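Long-range contacts in homoserine O-acetyltransferase (Pseudomonas veronii, PDB 5EFZ), which hydrolyses ethyl acetate to ethanol and acetate, a step in the bacterial breakdown of short-chain methyl ketones such as 2-butanone: residues S15-E19 and P260-N265; M41-A47 and I99-S105; S59-P65 and S143-G149; K296-M300 and H351-L355. Numbering follows the deposited sequence.

Interaction 1 of 4, residues S15-E19 and P260-N265. With EDO (1,2-ethanediol), chain L; EDO (1,2-ethanediol), chain G.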
loop_
_atom_site.group_PDB
_atom_site.type_symbol
_atom_site.label_atom_id
_atom_site.label_comp_id
_atom_site.label_asym_id
_atom_site.label_seq_id
_atom_site.Cartn_x
_atom_site.Cartn_y
_atom_site.Cartn_z
ATOM N N SER A 15 -15.475 19.367 -19.563
ATOM C CA SER A 15 -16.485 20.122 -18.845
ATOM C C SER A 15 -16.405 19.880 -17.336
ATOM O O SER A 15 -17.213 20.417 -16.574
ATOM C CB SER A 15 -17.878 19.768 -19.338
ATOM O OG SER A 15 -18.200 18.433 -18.994
ATOM N N TYR A 16 -15.448 19.069 -16.901
ATOM C CA TYR A 16 -15.236 18.909 -15.472
ATOM C C TYR A 16 -14.606 20.174 -14.877
ATOM O O TYR A 16 -14.941 20.604 -13.756
ATOM C CB TYR A 16 -14.340 17.683 -15.179
ATOM C CG TYR A 16 -13.995 17.544 -13.697
ATOM C CD1 TYR A 16 -14.972 17.153 -12.783
ATOM C CD2 TYR A 16 -12.705 17.803 -13.213
ATOM C CE1 TYR A 16 -14.685 17.031 -11.424
ATOM C CE2 TYR A 16 -12.410 17.670 -11.848
ATOM C CZ TYR A 16 -13.416 17.266 -10.967
ATOM O OH TYR A 16 -13.159 17.132 -9.617
ATOM N N TYR A 17 -13.680 20.774 -15.624
ATOM C CA TYR A 17 -12.847 21.846 -15.059
ATOM C C TYR A 17 -13.442 23.232 -15.321
ATOM O O TYR A 17 -12.842 24.048 -16.014
ATOM C CB TYR A 17 -11.438 21.771 -15.637
ATOM C CG TYR A 17 -10.705 20.482 -15.295
ATOM C CD1 TYR A 17 -10.133 20.324 -14.046
ATOM C CD2 TYR A 17 -10.607 19.422 -16.224
ATOM C CE1 TYR A 17 -9.436 19.141 -13.707
ATOM C CE2 TYR A 17 -9.921 18.238 -15.892
ATOM C CZ TYR A 17 -9.357 18.112 -14.638
ATOM O OH TYR A 17 -8.680 16.973 -14.278
ATOM N N THR A 18 -14.610 23.481 -14.745
ATOM C CA THR A 18 -15.366 24.690 -15.015
ATOM C C THR A 18 -15.653 25.458 -13.748
ATOM O O THR A 18 -15.504 24.933 -12.644
ATOM C CB THR A 18 -16.701 24.370 -15.669
ATOM O OG1 THR A 18 -17.505 23.633 -14.728
ATOM C CG2 THR A 18 -16.480 23.555 -16.952
ATOM N N GLU A 19 -16.103 26.699 -13.925
ATOM C CA GLU A 19 -16.541 27.534 -12.815
ATOM C C GLU A 19 -17.787 26.956 -12.157
ATOM O O GLU A 19 -17.992 27.092 -10.945
ATOM C CB GLU A 19 -16.814 28.954 -13.303
ATOM C CG GLU A 19 -15.626 29.856 -13.121
ATOM C CD GLU A 19 -15.804 30.769 -11.932
ATOM O OE1 GLU A 19 -16.449 30.331 -10.959
ATOM O OE2 GLU A 19 -15.309 31.917 -11.964
ATOM N N PRO A 260 -14.138 11.726 -14.094
ATOM C CA PRO A 260 -14.254 12.821 -15.076
ATOM C C PRO A 260 -12.960 13.603 -15.295
ATOM O O PRO A 260 -13.004 14.637 -15.994
ATOM C CB PRO A 260 -15.307 13.734 -14.440
ATOM C CG PRO A 260 -14.989 13.610 -12.957
ATOM C CD PRO A 260 -14.605 12.150 -12.752
ATOM N N MET A 261 -11.851 13.147 -14.709
ATOM C CA MET A 261 -10.625 13.954 -14.672
ATOM C C MET A 261 -9.771 13.721 -15.909
ATOM O O MET A 261 -9.956 12.742 -16.621
ATOM C CB MET A 261 -9.818 13.662 -13.410
ATOM C CG MET A 261 -10.598 14.036 -12.120
ATOM S SD MET A 261 -9.518 13.954 -10.698
ATOM C CE MET A 261 -10.620 14.552 -9.399
ATOM N N ASP A 262 -8.852 14.646 -16.173
ATOM C CA ASP A 262 -8.065 14.573 -17.399
ATOM C C ASP A 262 -6.747 13.830 -17.163
ATOM O O ASP A 262 -5.963 14.235 -16.322
ATOM C CB ASP A 262 -7.758 15.972 -17.915
ATOM C CG ASP A 262 -6.954 15.933 -19.202
ATOM O OD1 ASP A 262 -7.516 15.437 -20.217
ATOM O OD2 ASP A 262 -5.785 16.409 -19.193
ATOM N N PRO A 263 -6.496 12.752 -17.913
ATOM C CA PRO A 263 -5.266 11.973 -17.700
ATOM C C PRO A 263 -3.985 12.821 -17.821
ATOM O O PRO A 263 -3.108 12.675 -16.961
ATOM C CB PRO A 263 -5.328 10.909 -18.818
ATOM C CG PRO A 263 -6.794 10.692 -19.060
ATOM C CD PRO A 263 -7.450 12.067 -18.813
ATOM N N ASN A 264 -3.885 13.702 -18.822
ATOM C CA ASN A 264 -2.662 14.508 -18.944
ATOM C C ASN A 264 -2.467 15.400 -17.710
ATOM O O ASN A 264 -1.348 15.514 -17.192
ATOM C CB ASN A 264 -2.669 15.364 -20.203
ATOM C CG ASN A 264 -2.439 14.528 -21.462
ATOM O OD1 ASN A 264 -1.743 13.504 -21.423
ATOM N ND2 ASN A 264 -3.061 14.930 -22.548
ATOM N N ASN A 265 -3.532 16.034 -17.228
ATOM C CA ASN A 265 -3.383 16.829 -15.980
ATOM C C ASN A 265 -2.943 15.997 -14.755
ATOM O O ASN A 265 -2.098 16.426 -13.934
ATOM C CB ASN A 265 -4.692 17.552 -15.640
ATOM C CG ASN A 265 -5.043 18.638 -16.628
ATOM O OD1 ASN A 265 -4.214 19.071 -17.461
ATOM N ND2 ASN A 265 -6.309 19.078 -16.574
HETATM C C1 EDO L . 1.104 16.376 -19.969
HETATM O O1 EDO L . 1.314 15.504 -18.828
HETATM C C2 EDO L . 2.382 16.739 -20.745
HETATM O O2 EDO L . 3.630 16.551 -20.047
HETATM C C1 EDO G . -10.772 25.970 -17.236
HETATM O O1 EDO G . -11.572 26.760 -16.338
HETATM C C2 EDO G . -9.590 26.792 -17.735
HETATM O O2 EDO G . -9.020 27.520 -16.634
#
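The contact is built on the capped N-terminus of helix 263-274, where segment 15-19 docks through two tyrosines. Asp262 is the N-cap residue: its OD2 accepts from Asn265 N at 3.0 Å, while its OD1 is bonded to Tyr206. Its own backbone N points to the other segment. Asp262 N donates to Tyr17 OH at 3.0 Å in a nearly straight bond (171°). Tyr17 sits at the centre of an inverse gamma turn, whose Thr18 N to Tyr16 O bond is weak at 3.1 Å. Tyr17 also packs on carbon, with its CE2 3.7 Å from Asp262 CB. Asn265 ND2 lies over one face of the Tyr17 ring, 3.7 Å from Tyr17 CZ; its hydrogen bond goes to Ser108 OG. Tyr16 packs on Pro260 and Met261. Its CD1 meets Pro260 CG at 3.5 Å, and its OH lies 3.6 Å from Met261 CE. His22 packs edge-to-face with the Tyr16 ring. An ethanediol, probably from the crystallisation liquor, bonds weakly to Tyr17 O through its O1 at 3.0 Å. The contact lies away from the inferred catalytic residues. An aspartate N-cap is a common start for a helix; here it opens helix 263-274 of this alpha/beta hydrolase.

Interaction 2 of 4, residues M41-A47 and I99-S105. With EDO (1,2-ethanediol), chain G.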
loop_
_atom_site.group_PDB
_atom_site.type_symbol
_atom_site.label_atom_id
_atom_site.label_comp_id
_atom_site.label_asym_id
_atom_site.label_seq_id
_atom_site.Cartn_x
_atom_site.Cartn_y
_atom_site.Cartn_z
ATOM N N MET A 41 6.854 29.202 -19.859
ATOM C CA MET A 41 5.436 29.423 -20.150
ATOM C C MET A 41 5.249 30.895 -20.534
ATOM O O MET A 41 5.541 31.775 -19.733
ATOM C CB MET A 41 4.558 29.083 -18.953
ATOM C CG MET A 41 4.853 27.731 -18.332
ATOM S SD MET A 41 3.724 27.476 -16.932
ATOM C CE MET A 41 2.135 27.542 -17.746
ATOM N N PRO A 42 4.778 31.168 -21.759
ATOM C CA PRO A 42 4.607 32.562 -22.191
ATOM C C PRO A 42 3.608 33.337 -21.323
ATOM O O PRO A 42 3.764 34.539 -21.140
ATOM C CB PRO A 42 4.065 32.430 -23.612
ATOM C CG PRO A 42 4.424 31.049 -24.038
ATOM C CD PRO A 42 4.402 30.212 -22.810
ATOM N N GLU A 43 2.569 32.664 -20.841
ATOM C CA GLU A 43 1.659 33.290 -19.887
ATOM C C GLU A 43 1.165 32.230 -18.926
ATOM O O GLU A 43 0.670 31.180 -19.324
ATOM C CB GLU A 43 0.480 33.983 -20.575
ATOM C CG GLU A 43 -0.380 33.077 -21.437
ATOM C CD GLU A 43 -1.801 33.593 -21.600
ATOM O OE1 GLU A 43 -2.074 34.737 -21.169
ATOM O OE2 GLU A 43 -2.647 32.850 -22.152
ATOM N N CYS A 44 1.336 32.494 -17.647
ATOM C CA CYS A 44 0.907 31.555 -16.636
ATOM C C CYS A 44 -0.349 32.124 -15.994
ATOM O O CYS A 44 -0.306 33.213 -15.417
ATOM C CB CYS A 44 2.014 31.323 -15.607
ATOM S SG CYS A 44 1.542 30.188 -14.289
ATOM N N LEU A 45 -1.468 31.416 -16.156
ATOM C CA LEU A 45 -2.724 31.799 -15.526
ATOM C C LEU A 45 -2.920 30.979 -14.260
ATOM O O LEU A 45 -2.866 29.745 -14.282
ATOM C CB LEU A 45 -3.902 31.571 -16.466
ATOM C CG LEU A 45 -3.867 32.191 -17.851
ATOM C CD1 LEU A 45 -5.187 31.954 -18.534
ATOM C CD2 LEU A 45 -3.572 33.659 -17.780
ATOM N N LEU A 46 -3.132 31.662 -13.144
ATOM C CA LEU A 46 -3.417 30.982 -11.901
ATOM C C LEU A 46 -4.880 31.191 -11.559
ATOM O O LEU A 46 -5.362 32.336 -11.558
ATOM C CB LEU A 46 -2.530 31.522 -10.763
ATOM C CG LEU A 46 -1.029 31.301 -10.901
ATOM C CD1 LEU A 46 -0.325 31.952 -9.674
ATOM C CD2 LEU A 46 -0.696 29.779 -11.011
ATOM N N ALA A 47 -5.572 30.086 -11.287
ATOM C CA ALA A 47 -6.944 30.113 -10.783
ATOM C C ALA A 47 -6.919 30.295 -9.268
ATOM O O ALA A 47 -6.347 29.463 -8.541
ATOM C CB ALA A 47 -7.691 28.830 -11.153
ATOM N N ILE A 99 -0.525 24.763 -10.886
ATOM C CA ILE A 99 -0.254 24.662 -12.316
ATOM C C ILE A 99 -0.425 23.217 -12.720
ATOM O O ILE A 99 0.202 22.322 -12.131
ATOM C CB ILE A 99 1.176 25.142 -12.646
ATOM C CG1 ILE A 99 1.322 26.623 -12.224
ATOM C CG2 ILE A 99 1.478 24.979 -14.156
ATOM C CD1 ILE A 99 2.769 27.122 -12.254
ATOM N N GLY A 100 -1.246 22.957 -13.736
ATOM C CA GLY A 100 -1.430 21.583 -14.171
ATOM C C GLY A 100 -2.712 20.945 -13.668
ATOM O O GLY A 100 -3.038 19.825 -14.082
ATOM N N ASN A 101 -3.457 21.626 -12.797
ATOM C CA ASN A 101 -4.618 20.975 -12.184
ATOM C C ASN A 101 -5.922 21.132 -12.964
ATOM O O ASN A 101 -6.980 20.701 -12.480
ATOM C CB ASN A 101 -4.822 21.488 -10.730
ATOM C CG ASN A 101 -5.746 22.714 -10.633
ATOM O OD1 ASN A 101 -5.733 23.623 -11.483
ATOM N ND2 ASN A 101 -6.525 22.761 -9.554
ATOM N N GLY A 102 -5.845 21.746 -14.150
ATOM C CA GLY A 102 -7.012 21.937 -15.012
ATOM C C GLY A 102 -7.723 23.276 -14.882
ATOM O O GLY A 102 -8.487 23.670 -15.780
ATOM N N LEU A 103 -7.496 23.981 -13.768
ATOM C CA LEU A 103 -8.062 25.326 -13.584
ATOM C C LEU A 103 -7.014 26.390 -13.883
ATOM O O LEU A 103 -7.231 27.276 -14.719
ATOM C CB LEU A 103 -8.617 25.500 -12.163
ATOM C CG LEU A 103 -9.808 24.581 -11.815
ATOM C CD1 LEU A 103 -10.366 24.965 -10.469
ATOM C CD2 LEU A 103 -10.885 24.618 -12.904
ATOM N N SER A 104 -5.873 26.311 -13.207
ATOM C CA SER A 104 -4.715 27.100 -13.607
ATOM C C SER A 104 -4.201 26.557 -14.962
ATOM O O SER A 104 -4.667 25.524 -15.431
ATOM C CB SER A 104 -3.612 27.024 -12.541
ATOM O OG SER A 104 -4.042 27.645 -11.328
ATOM N N SER A 105 -3.229 27.246 -15.563
ATOM C CA SER A 105 -2.638 26.801 -16.831
ATOM C C SER A 105 -2.233 25.350 -16.745
ATOM O O SER A 105 -1.524 24.972 -15.832
ATOM C CB SER A 105 -1.418 27.653 -17.184
ATOM O OG SER A 105 -1.827 28.946 -17.565
HETATM C C1 EDO G . -10.772 25.970 -17.236
HETATM O O1 EDO G . -11.572 26.760 -16.338
HETATM C C2 EDO G . -9.590 26.792 -17.735
HETATM O O2 EDO G . -9.020 27.520 -16.634
#
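Three hydrogen bonds join segment 41-47, leading into strand 45-51, to the loop after strand 92-96, and two serine hydroxyls serve as acceptors. Both strands are neighbours in the central sheet of the alpha/beta hydrolase fold. Leu45 is bonded at both its backbone groups by Ser105. Leu45 N donates to Ser105 OG at 2.9 Å, and Ser105 N donates to Leu45 O at 2.8 Å. Two residues on, Ala47 N donates to Ser104 OG at 2.9 Å; that hydroxyl is also bonded to Asn97 O. The loop is ordered from within. Asn101 OD1 accepts from Leu103 N at 2.9 Å, an Asx turn, and from Ser104 N at 3.2 Å. Gly100 N reaches Ser105 O at 2.9 Å. The Asn101 amide nitrogen is taken by Asn97 and Gly70. Ethanediol O2 donates to Leu103 O at 2.6 Å. Apolar contacts flank these bonds: Ala47 CB meets Leu103 CB at 3.6 Å. The serine side chains thus stand in for backbone carbonyls, so a loop without strand geometry satisfies the backbone NH groups of Leu45 and Ala47.

Interaction 3 of 4, residues S59-P65 and S143-G149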
loop_
_atom_site.group_PDB
_atom_site.type_symbol
_atom_site.label_atom_id
_atom_site.label_comp_id
_atom_site.label_asym_id
_atom_site.label_seq_id
_atom_site.Cartn_x
_atom_site.Cartn_y
_atom_site.Cartn_z
ATOM N N SER A 59 -1.835 41.879 6.844
ATOM C CA SER A 59 -1.101 40.991 7.726
ATOM C C SER A 59 -1.921 39.765 8.107
ATOM O O SER A 59 -1.494 38.988 8.966
ATOM C CB SER A 59 -0.666 41.732 9.010
ATOM O OG SER A 59 -1.786 42.219 9.743
ATOM N N ASN A 60 -3.090 39.595 7.484
ATOM C CA ASN A 60 -3.955 38.452 7.811
ATOM C C ASN A 60 -4.193 37.524 6.633
ATOM O O ASN A 60 -5.222 36.845 6.555
ATOM C CB ASN A 60 -5.302 38.936 8.355
ATOM C CG ASN A 60 -6.125 39.684 7.297
ATOM O OD1 ASN A 60 -5.568 40.292 6.397
ATOM N ND2 ASN A 60 -7.449 39.663 7.435
ATOM N N ALA A 61 -3.225 37.465 5.730
ATOM C CA ALA A 61 -3.318 36.593 4.556
ATOM C C ALA A 61 -2.864 35.175 4.877
ATOM O O ALA A 61 -1.783 34.967 5.441
ATOM C CB ALA A 61 -2.483 37.170 3.421
ATOM N N ILE A 62 -3.684 34.195 4.498
ATOM C CA ILE A 62 -3.327 32.773 4.626
ATOM C C ILE A 62 -3.337 32.168 3.219
ATOM O O ILE A 62 -4.308 32.324 2.488
ATOM C CB ILE A 62 -4.310 31.999 5.527
ATOM C CG1 ILE A 62 -4.304 32.567 6.953
ATOM C CG2 ILE A 62 -3.973 30.442 5.516
ATOM C CD1 ILE A 62 -5.320 31.917 7.878
ATOM N N LEU A 63 -2.251 31.505 2.843
ATOM C CA LEU A 63 -2.177 30.908 1.495
ATOM C C LEU A 63 -2.455 29.429 1.617
ATOM O O LEU A 63 -1.881 28.777 2.470
ATOM C CB LEU A 63 -0.815 31.118 0.867
ATOM C CG LEU A 63 -0.575 30.392 -0.472
ATOM C CD1 LEU A 63 -1.332 31.105 -1.561
ATOM C CD2 LEU A 63 0.911 30.434 -0.774
ATOM N N VAL A 64 -3.346 28.917 0.762
ATOM C CA VAL A 64 -3.718 27.508 0.776
ATOM C C VAL A 64 -3.470 26.936 -0.627
ATOM O O VAL A 64 -4.262 27.183 -1.539
ATOM C CB VAL A 64 -5.192 27.327 1.163
ATOM C CG1 VAL A 64 -5.526 25.832 1.271
ATOM C CG2 VAL A 64 -5.467 28.020 2.545
ATOM N N PRO A 65 -2.352 26.208 -0.813
ATOM C CA PRO A 65 -2.127 25.496 -2.090
ATOM C C PRO A 65 -3.029 24.283 -2.198
ATOM O O PRO A 65 -3.588 23.850 -1.205
ATOM C CB PRO A 65 -0.652 25.040 -2.015
ATOM C CG PRO A 65 -0.045 25.851 -0.857
ATOM C CD PRO A 65 -1.214 26.036 0.112
ATOM N N SER A 143 3.949 39.453 3.155
ATOM C CA SER A 143 4.221 38.341 4.055
ATOM C C SER A 143 2.923 37.564 4.248
ATOM O O SER A 143 1.848 38.067 3.935
ATOM C CB SER A 143 4.794 38.809 5.422
ATOM O OG SER A 143 3.830 39.524 6.168
ATOM N N LEU A 144 3.032 36.327 4.739
ATOM C CA LEU A 144 1.872 35.455 5.009
ATOM C C LEU A 144 1.738 35.103 6.503
ATOM O O LEU A 144 2.713 34.659 7.130
ATOM C CB LEU A 144 1.984 34.176 4.192
ATOM C CG LEU A 144 1.866 34.436 2.680
ATOM C CD1 LEU A 144 2.426 33.254 1.858
ATOM C CD2 LEU A 144 0.402 34.723 2.330
ATOM N N ALA A 145 0.534 35.293 7.060
ATOM C CA ALA A 145 0.256 34.857 8.434
ATOM C C ALA A 145 0.413 33.351 8.576
ATOM O O ALA A 145 0.785 32.881 9.644
ATOM C CB ALA A 145 -1.148 35.283 8.882
ATOM N N LEU A 146 0.127 32.594 7.507
ATOM C CA LEU A 146 0.169 31.126 7.539
ATOM C C LEU A 146 0.188 30.626 6.109
ATOM O O LEU A 146 -0.501 31.201 5.262
ATOM C CB LEU A 146 -1.058 30.547 8.279
ATOM C CG LEU A 146 -1.250 29.025 8.198
ATOM C CD1 LEU A 146 -0.089 28.352 8.996
ATOM C CD2 LEU A 146 -2.596 28.650 8.832
ATOM N N VAL A 147 1.039 29.632 5.836
ATOM C CA VAL A 147 0.916 28.795 4.658
ATOM C C VAL A 147 0.488 27.407 5.154
ATOM O O VAL A 147 1.101 26.853 6.059
ATOM C CB VAL A 147 2.214 28.708 3.874
ATOM C CG1 VAL A 147 1.999 27.827 2.637
ATOM C CG2 VAL A 147 2.662 30.138 3.418
ATOM N N VAL A 148 -0.595 26.874 4.608
ATOM C CA VAL A 148 -1.077 25.564 5.054
ATOM C C VAL A 148 -1.589 24.757 3.869
ATOM O O VAL A 148 -2.334 25.267 3.024
ATOM C CB VAL A 148 -2.202 25.703 6.147
ATOM C CG1 VAL A 148 -3.363 26.631 5.666
ATOM C CG2 VAL A 148 -2.726 24.293 6.615
ATOM N N GLY A 149 -1.197 23.482 3.812
ATOM C CA GLY A 149 -1.717 22.614 2.765
ATOM C C GLY A 149 -1.496 21.170 3.140
ATOM O O GLY A 149 -0.722 20.879 4.057
HETATM O O HOH W 1 1.742 38.515 7.723
HETATM O O HOH W 2 -0.350 38.555 5.482
#
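Aliphatic side chains fill both faces of this parallel strand pair. On one face Ile62 CG2 touches Leu146 CD2 at 4.0 Å and Val148 CG1 at 3.9 Å, and Val64 CG2 adds a contact to Val148 CG1 at 4.0 Å. On the other, Leu63 CB lies 4.0 Å from Leu144 CD1, and helix 152-163 covers this side through Trp160. Between the faces runs the backbone ladder. Leu63 N donates to Leu146 O at 3.0 Å, and Val148 N donates to Leu63 O at 3.1 Å. One step earlier, Ala145 N donates to Ala61 O at 2.8 Å, with a more bent angle of 131°. Beyond this the two segments diverge, and water bridges them. One water accepts from Ala61 N at 3.1 Å and donates to Ser143 O at 2.7 Å. At the other end, Gly149 opens the GxSxG pattern that leads to Ser151, the inferred nucleophile. Adjacent parallel strands of this kind, the second running into the nucleophile elbow, are the core of the alpha/beta hydrolase fold.

Interaction 4 of 4, residues K296-M300 and H351-L355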
loop_
_atom_site.group_PDB
_atom_site.type_symbol
_atom_site.label_atom_id
_atom_site.label_comp_id
_atom_site.label_asym_id
_atom_site.label_seq_id
_atom_site.Cartn_x
_atom_site.Cartn_y
_atom_site.Cartn_z
ATOM N N LYS A 296 7.211 29.691 12.206
ATOM C CA LYS A 296 6.704 28.775 13.239
ATOM C C LYS A 296 5.981 27.660 12.546
ATOM O O LYS A 296 4.958 27.884 11.874
ATOM C CB LYS A 296 5.775 29.510 14.225
ATOM C CG LYS A 296 5.245 28.648 15.402
ATOM C CD LYS A 296 6.393 28.188 16.288
ATOM C CE LYS A 296 5.939 27.204 17.384
ATOM N NZ LYS A 296 7.091 26.641 18.178
ATOM N N THR A 297 6.492 26.433 12.677
ATOM C CA THR A 297 6.000 25.338 11.838
ATOM C C THR A 297 5.422 24.144 12.614
ATOM O O THR A 297 6.064 23.639 13.535
ATOM C CB THR A 297 7.149 24.806 10.934
ATOM O OG1 THR A 297 7.710 25.896 10.199
ATOM C CG2 THR A 297 6.647 23.740 9.968
ATOM N N TYR A 298 4.209 23.730 12.247
ATOM C CA TYR A 298 3.595 22.485 12.738
ATOM C C TYR A 298 3.693 21.411 11.649
ATOM O O TYR A 298 3.243 21.615 10.505
ATOM C CB TYR A 298 2.109 22.690 13.108
ATOM C CG TYR A 298 1.848 23.407 14.413
ATOM C CD1 TYR A 298 2.885 23.961 15.154
ATOM C CD2 TYR A 298 0.550 23.548 14.893
ATOM C CE1 TYR A 298 2.629 24.643 16.353
ATOM C CE2 TYR A 298 0.284 24.223 16.089
ATOM C CZ TYR A 298 1.320 24.757 16.800
ATOM O OH TYR A 298 1.054 25.417 17.969
ATOM N N VAL A 299 4.296 20.275 12.004
ATOM C CA VAL A 299 4.417 19.133 11.107
ATOM C C VAL A 299 3.351 18.136 11.544
ATOM O O VAL A 299 3.362 17.682 12.703
ATOM C CB VAL A 299 5.823 18.491 11.190
ATOM C CG1 VAL A 299 5.909 17.234 10.269
ATOM C CG2 VAL A 299 6.924 19.524 10.867
ATOM N N MET A 300 2.402 17.868 10.656
ATOM C CA MET A 300 1.178 17.154 11.039
ATOM C C MET A 300 0.861 15.994 10.102
ATOM O O MET A 300 -0.044 16.073 9.282
ATOM C CB MET A 300 -0.010 18.154 11.102
ATOM C CG MET A 300 0.288 19.336 12.088
ATOM S SD MET A 300 -1.106 20.473 12.213
ATOM C CE MET A 300 -2.295 19.465 13.000
ATOM N N HIS A 351 -5.292 22.643 16.494
ATOM C CA HIS A 351 -3.861 22.887 16.271
ATOM C C HIS A 351 -3.655 24.188 15.474
ATOM O O HIS A 351 -2.806 25.019 15.808
ATOM C CB HIS A 351 -3.191 21.726 15.514
ATOM C CG HIS A 351 -3.085 20.460 16.299
ATOM N ND1 HIS A 351 -2.524 20.394 17.563
ATOM C CD2 HIS A 351 -3.454 19.189 16.005
ATOM C CE1 HIS A 351 -2.557 19.154 18.001
ATOM N NE2 HIS A 351 -3.119 18.395 17.064
ATOM N N LEU A 352 -4.422 24.358 14.409
ATOM C CA LEU A 352 -4.264 25.563 13.587
ATOM C C LEU A 352 -4.598 26.848 14.355
ATOM O O LEU A 352 -3.955 27.880 14.151
ATOM C CB LEU A 352 -5.136 25.492 12.346
ATOM C CG LEU A 352 -4.708 24.506 11.246
ATOM C CD1 LEU A 352 -5.692 24.620 10.074
ATOM C CD2 LEU A 352 -3.257 24.714 10.794
ATOM N N ALA A 353 -5.608 26.798 15.220
ATOM C CA ALA A 353 -5.960 27.980 15.997
ATOM C C ALA A 353 -4.810 28.309 16.961
ATOM O O ALA A 353 -4.481 29.477 17.197
ATOM C CB ALA A 353 -7.287 27.759 16.754
ATOM N N GLU A 354 -4.165 27.277 17.481
ATOM C CA GLU A 354 -3.067 27.475 18.418
ATOM C C GLU A 354 -1.886 28.067 17.666
ATOM O O GLU A 354 -1.235 28.986 18.138
ATOM C CB GLU A 354 -2.677 26.163 19.094
ATOM C CG GLU A 354 -1.505 26.315 20.046
ATOM C CD GLU A 354 -1.233 25.069 20.861
ATOM O OE1 GLU A 354 -2.067 24.137 20.856
ATOM O OE2 GLU A 354 -0.172 25.027 21.512
ATOM N N LEU A 355 -1.645 27.563 16.460
ATOM C CA LEU A 355 -0.562 28.077 15.617
ATOM C C LEU A 355 -0.763 29.540 15.291
ATOM O O LEU A 355 0.174 30.348 15.371
ATOM C CB LEU A 355 -0.468 27.260 14.317
ATOM C CG LEU A 355 0.637 27.668 13.337
ATOM C CD1 LEU A 355 1.991 27.704 14.044
ATOM C CD2 LEU A 355 0.667 26.607 12.201
#
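This is strand-on-helix packing in the alpha/beta hydrolase fold: helix 342-356 lies against the central sheet at strand 296-300. The segments run nearly antiparallel, at 168°, with their axes 9.9 Å apart at closest approach. No hydrogen bond crosses between them. Every second residue of the strand, Lys296, Tyr298 and Met300, points its CA-to-CB bond toward the helix.

The apolar contacts centre on Tyr298 and Leu355. Leu355 CD1 sits over the face of the Tyr298 ring, 4.0 Å from its centroid, in a CH-pi contact. Leu355 CB approaches Tyr298 CE2 at 3.6 Å. The alkyl part of Lys296 extends this patch, with its CG 3.7 Å from Leu355 CD1, while its NZ bonds to Asn322 O. Leu355 also touches Ala172 of the neighbouring strand 170-174.

Sulfur-aromatic contact occurs at the other end. Met300 SD lies 5.2 Å from the centroid of the His351 ring, at an oblique angle, and Met300 CE comes to 3.2 Å from His351 CD2.

Arg326, outside both segments, pairs with the polar ends of Glu354, by a salt bridge, and His351, by a hydrogen bond to ND1. The Glu354 chain also packs on the tyrosine, its CG 3.4 Å from Tyr298 OH. At the ring edge, Tyr298 CE2 lies 3.2 Å from His351 O, the carbonyl that also accepts the helical bond from Leu355 N at 2.9 Å.

From the N terminus, segment 15-19 opens interaction 1, the longest loop, which closes only at 260-265. Interactions 2 and 3 both fall within it. These two cross: 41-47 and 59-65 come first, then 99-105 and 143-149. Interaction 4 follows in series, closing a loop of 50 residues near the C terminus. Interactions 1 and 2 touch, with Tyr17 CE1 3.2 Å from Asn101 O and Asn265 CB 3.2 Å from Gly100 O, so segment 15-19, helix 263-274 and the loop after strand 92-96 meet. Interactions 2, 3 and 4 all reach the central sheet. Interactions 3 and 4 touch where Leu146 CD1 meets Leu355 CD2 at 3.7 Å. Interactions 1 and 4 lie on opposite sides of the chain's centre.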